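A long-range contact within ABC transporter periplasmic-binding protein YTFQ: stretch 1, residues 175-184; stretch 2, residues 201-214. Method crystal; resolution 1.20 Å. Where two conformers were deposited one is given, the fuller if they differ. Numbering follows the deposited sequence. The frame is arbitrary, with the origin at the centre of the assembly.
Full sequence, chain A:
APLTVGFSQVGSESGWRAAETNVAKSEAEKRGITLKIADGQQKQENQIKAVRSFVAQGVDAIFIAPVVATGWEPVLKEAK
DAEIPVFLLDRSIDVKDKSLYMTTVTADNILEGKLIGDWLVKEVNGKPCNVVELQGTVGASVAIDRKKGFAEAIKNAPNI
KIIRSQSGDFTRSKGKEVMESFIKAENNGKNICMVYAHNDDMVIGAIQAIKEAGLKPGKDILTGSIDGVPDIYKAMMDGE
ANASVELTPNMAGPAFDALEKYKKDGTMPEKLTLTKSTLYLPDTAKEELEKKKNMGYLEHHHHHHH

Stretch 1, residues 175-184: GKEVMESFIK
Stretch 2 (201-214) DMVIGAIQAIKEAG

This is a close helix-helix packing in which two glycines let the backbones touch at one end, an alanine and its apolar neighbours fill the middle, and a lysine-glutamate salt bridge ties the exposed flank. Residues 175-184 are helical throughout, and the helix extends beyond the stretch in both directions. Stretch 2 is helical from 201, continuing a helix that begins earlier, and leaves helical geometry at Gly214, with phi/psi of 88/16. That residue closes a Schellman motif, with Gly214 N bonded to Lys211 O at 2.9 Å. The helices run in broadly the same direction, crossing at -45°, and their axes approach to 7.2 Å.

The register starts at the glycines. Gly175 CA lies 4.1 Å from Met202 CA, and Lys176 CA lies 4.0 Å from Gly205 CA. Further along the helices diverge, and Glu180 CA is 5.5 Å from Ala209 CA. Neither glycine position has room for a side chain. A CB on Gly175 would come within 2.5 Å of Met202 O, and one on Gly205 would come within 2.8 Å of Lys176 N. Their absence allows Gly175 CA to sit 3.7 Å from Met202 O. It also allows a CA-H...O contact from Lys176 CA to Gly205 O, at 3.5 Å.

Lys176 is fully extended, with all four chi angles t. Its side chain lies among Gly205, Gln208, Ala209 and Glu212. The chain reaches along the second helix, so NZ forms a salt bridge and hydrogen bond with Glu212 OE2 at 2.9 Å. NZ also donates a weak hydrogen bond to Gln208 OE1 at 3.3 Å. Gln208 and Glu212 both have chi1 m and chi2 t.

Ala209 points toward stretch 1 and sits among Lys176, Met179, Glu180 and Ile183. Its CB is 4.0 Å from Met179 CB and 3.7 Å from Glu180 CG. Met179 is t, p, t; its CG meets Ala206 CB at 3.6 Å, and its CE meets Ile210 CG1 at 3.9 Å. Ile183 is m, t. Its CD1 lies 4.1 Å from Ala209 CB, and its CG2 lies 3.8 Å from Ala213 CB. These contacts are apolar and bury hydrocarbon surface.

Glu180, with chi1 m and chi2 t, brings OE2 to 3.8 Å from Glu212 OE1. The like charges would repel, but one water bridges them. It donates to Glu180 OE2 at 2.7 Å and to Glu212 OE1 at 2.6 Å. The whole contact buries 518 Å², both sides summed.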

# COMPACT_ATOMS: atom_id res chain seq x y z
N GLY A 175 13.44 -4.75 1.62
CA GLY A 175 13.14 -5.57 0.46
C GLY A 175 14.41 -6.13 -0.18
O GLY A 175 14.47 -7.32 -0.51
N LYS A 176 15.42 -5.29 -0.32
CA LYS A 176 16.72 -5.72 -0.85
C LYS A 176 17.38 -6.75 0.06
O LYS A 176 17.85 -7.79 -0.41
CB LYS A 176 17.65 -4.52 -1.04
CG LYS A 176 18.99 -4.89 -1.67
CD LYS A 176 19.86 -3.67 -1.92
CE LYS A 176 21.15 -4.06 -2.61
NZ LYS A 176 22.06 -2.89 -2.79
N GLU A 177 17.41 -6.46 1.35
CA GLU A 177 18.02 -7.36 2.34
C GLU A 177 17.37 -8.74 2.33
O GLU A 177 18.06 -9.76 2.32
CB GLU A 177 17.90 -6.74 3.74
CG GLU A 177 18.46 -7.57 4.88
CD GLU A 177 18.10 -7.00 6.23
OE1 GLU A 177 18.17 -5.76 6.39
OE2 GLU A 177 17.74 -7.78 7.14
N VAL A 178 16.04 -8.77 2.33
CA VAL A 178 15.32 -10.04 2.33
C VAL A 178 15.51 -10.78 1.01
O VAL A 178 15.72 -11.99 1.01
CB VAL A 178 13.82 -9.82 2.64
CG1 VAL A 178 13.05 -11.13 2.52
CG2 VAL A 178 13.66 -9.24 4.04
N MET A 179 15.46 -10.07 -0.11
CA MET A 179 15.71 -10.69 -1.41
C MET A 179 17.11 -11.30 -1.49
O MET A 179 17.28 -12.39 -2.04
CB MET A 179 15.51 -9.70 -2.57
CG MET A 179 15.52 -10.35 -3.95
SD MET A 179 14.11 -11.44 -4.21
CE MET A 179 14.63 -12.33 -5.68
N GLU A 180 18.10 -10.60 -0.94
CA GLU A 180 19.47 -11.14 -0.87
C GLU A 180 19.49 -12.48 -0.15
O GLU A 180 20.15 -13.42 -0.60
CB GLU A 180 20.41 -10.16 -0.16
CG GLU A 180 20.81 -8.95 -1.01
CD GLU A 180 21.50 -7.86 -0.20
OE1 GLU A 180 21.43 -7.88 1.05
OE2 GLU A 180 22.13 -6.97 -0.82
N SER A 181 18.77 -12.57 0.97
CA SER A 181 18.69 -13.82 1.73
C SER A 181 17.99 -14.93 0.94
O SER A 181 18.40 -16.08 1.00
CB SER A 181 18.00 -13.60 3.08
OG SER A 181 16.60 -13.49 2.94
N PHE A 182 16.93 -14.57 0.21
CA PHE A 182 16.23 -15.53 -0.64
C PHE A 182 17.13 -16.06 -1.75
O PHE A 182 17.15 -17.26 -2.02
CB PHE A 182 14.98 -14.90 -1.28
CG PHE A 182 13.85 -14.60 -0.31
CD1 PHE A 182 13.82 -15.11 0.98
CD2 PHE A 182 12.78 -13.82 -0.74
CE1 PHE A 182 12.75 -14.82 1.83
CE2 PHE A 182 11.72 -13.54 0.10
CZ PHE A 182 11.70 -14.04 1.39
N ILE A 183 17.87 -15.16 -2.39
CA ILE A 183 18.79 -15.53 -3.47
C ILE A 183 19.85 -16.52 -2.97
O ILE A 183 20.10 -17.54 -3.61
CB ILE A 183 19.46 -14.28 -4.09
CG1 ILE A 183 18.44 -13.49 -4.91
CG2 ILE A 183 20.63 -14.67 -4.98
CD1 ILE A 183 18.91 -12.11 -5.31
N LYS A 184 20.45 -16.21 -1.83
CA LYS A 184 21.46 -17.08 -1.23
C LYS A 184 20.90 -18.44 -0.79
O LYS A 184 21.62 -19.44 -0.79
CB LYS A 184 22.13 -16.39 -0.04
CG LYS A 184 23.02 -15.22 -0.43
CD LYS A 184 23.53 -14.48 0.79
CE LYS A 184 24.21 -13.17 0.41
NZ LYS A 184 24.58 -12.37 1.60
N ASP A 201 8.30 -0.56 -3.92
CA ASP A 201 9.56 -0.20 -3.28
C ASP A 201 10.36 -1.44 -2.87
O ASP A 201 11.56 -1.51 -3.13
CB ASP A 201 9.34 0.71 -2.07
CG ASP A 201 9.15 2.17 -2.46
OD1 ASP A 201 8.57 2.44 -3.53
OD2 ASP A 201 9.59 3.05 -1.69
N MET A 202 9.70 -2.41 -2.24
CA MET A 202 10.37 -3.66 -1.88
C MET A 202 10.93 -4.38 -3.10
O MET A 202 12.04 -4.91 -3.05
CB MET A 202 9.44 -4.59 -1.11
CG MET A 202 9.22 -4.17 0.34
SD MET A 202 8.25 -5.35 1.29
CE MET A 202 6.75 -5.43 0.32
N VAL A 203 10.18 -4.37 -4.20
CA VAL A 203 10.63 -5.04 -5.43
C VAL A 203 11.77 -4.27 -6.10
O VAL A 203 12.61 -4.87 -6.77
CB VAL A 203 9.46 -5.28 -6.42
CG1 VAL A 203 9.55 -4.36 -7.64
CG2 VAL A 203 9.44 -6.74 -6.87
N ILE A 204 11.81 -2.95 -5.93
CA ILE A 204 12.92 -2.15 -6.46
C ILE A 204 14.21 -2.48 -5.71
O ILE A 204 15.28 -2.58 -6.32
CB ILE A 204 12.59 -0.64 -6.40
CG1 ILE A 204 11.48 -0.31 -7.40
CG2 ILE A 204 13.82 0.20 -6.71
CD1 ILE A 204 10.79 1.01 -7.17
N GLY A 205 14.12 -2.68 -4.40
CA GLY A 205 15.23 -3.23 -3.63
C GLY A 205 15.61 -4.62 -4.10
O GLY A 205 16.79 -4.93 -4.24
N ALA A 206 14.60 -5.45 -4.36
CA ALA A 206 14.83 -6.80 -4.87
C ALA A 206 15.55 -6.78 -6.22
O ALA A 206 16.44 -7.60 -6.46
CB ALA A 206 13.51 -7.55 -4.99
N ILE A 207 15.17 -5.86 -7.09
CA ILE A 207 15.82 -5.70 -8.39
C ILE A 207 17.32 -5.43 -8.23
O ILE A 207 18.13 -6.00 -8.97
CB ILE A 207 15.13 -4.60 -9.24
CG1 ILE A 207 13.79 -5.11 -9.77
CG2 ILE A 207 16.02 -4.17 -10.40
CD1 ILE A 207 12.87 -4.02 -10.27
N GLN A 208 17.70 -4.60 -7.26
CA GLN A 208 19.11 -4.36 -6.94
C GLN A 208 19.81 -5.66 -6.54
O GLN A 208 20.90 -5.96 -7.03
CB GLN A 208 19.27 -3.37 -5.78
CG GLN A 208 18.76 -1.97 -6.01
CD GLN A 208 19.00 -1.08 -4.80
OE1 GLN A 208 20.14 -0.76 -4.47
NE2 GLN A 208 17.92 -0.70 -4.12
N ALA A 209 19.19 -6.41 -5.63
CA ALA A 209 19.75 -7.67 -5.16
C ALA A 209 19.92 -8.68 -6.29
O ALA A 209 20.93 -9.39 -6.35
CB ALA A 209 18.88 -8.26 -4.05
N ILE A 210 18.94 -8.74 -7.19
CA ILE A 210 18.99 -9.66 -8.33
C ILE A 210 20.17 -9.31 -9.24
O ILE A 210 20.93 -10.19 -9.65
CB ILE A 210 17.67 -9.63 -9.13
CG1 ILE A 210 16.52 -10.20 -8.30
CG2 ILE A 210 17.81 -10.43 -10.43
CD1 ILE A 210 15.14 -9.82 -8.81
N LYS A 211 20.32 -8.02 -9.55
CA LYS A 211 21.44 -7.56 -10.37
C LYS A 211 22.80 -7.83 -9.72
O LYS A 211 23.73 -8.28 -10.39
CB LYS A 211 21.32 -6.06 -10.68
CG LYS A 211 20.22 -5.74 -11.68
CD LYS A 211 20.39 -4.37 -12.32
CE LYS A 211 19.72 -3.28 -11.51
NZ LYS A 211 19.78 -1.97 -12.20
N GLU A 212 22.89 -7.58 -8.42
CA GLU A 212 24.14 -7.80 -7.68
C GLU A 212 24.53 -9.29 -7.60
O GLU A 212 25.70 -9.61 -7.42
CB GLU A 212 24.06 -7.16 -6.29
CG GLU A 212 24.10 -5.64 -6.34
CD GLU A 212 23.89 -4.97 -4.99
OE1 GLU A 212 23.87 -5.66 -3.96
OE2 GLU A 212 23.76 -3.72 -4.97
N ALA A 213 23.54 -10.17 -7.74
CA ALA A 213 23.78 -11.62 -7.81
C ALA A 213 24.21 -12.09 -9.21
O ALA A 213 24.52 -13.27 -9.39
CB ALA A 213 22.54 -12.38 -7.37
N GLY A 214 24.22 -11.18 -10.18
CA GLY A 214 24.62 -11.51 -11.55
C GLY A 214 23.49 -12.02 -12.42
O GLY A 214 23.73 -12.60 -13.48
O HOH W 1 23.33 -8.02 -3.03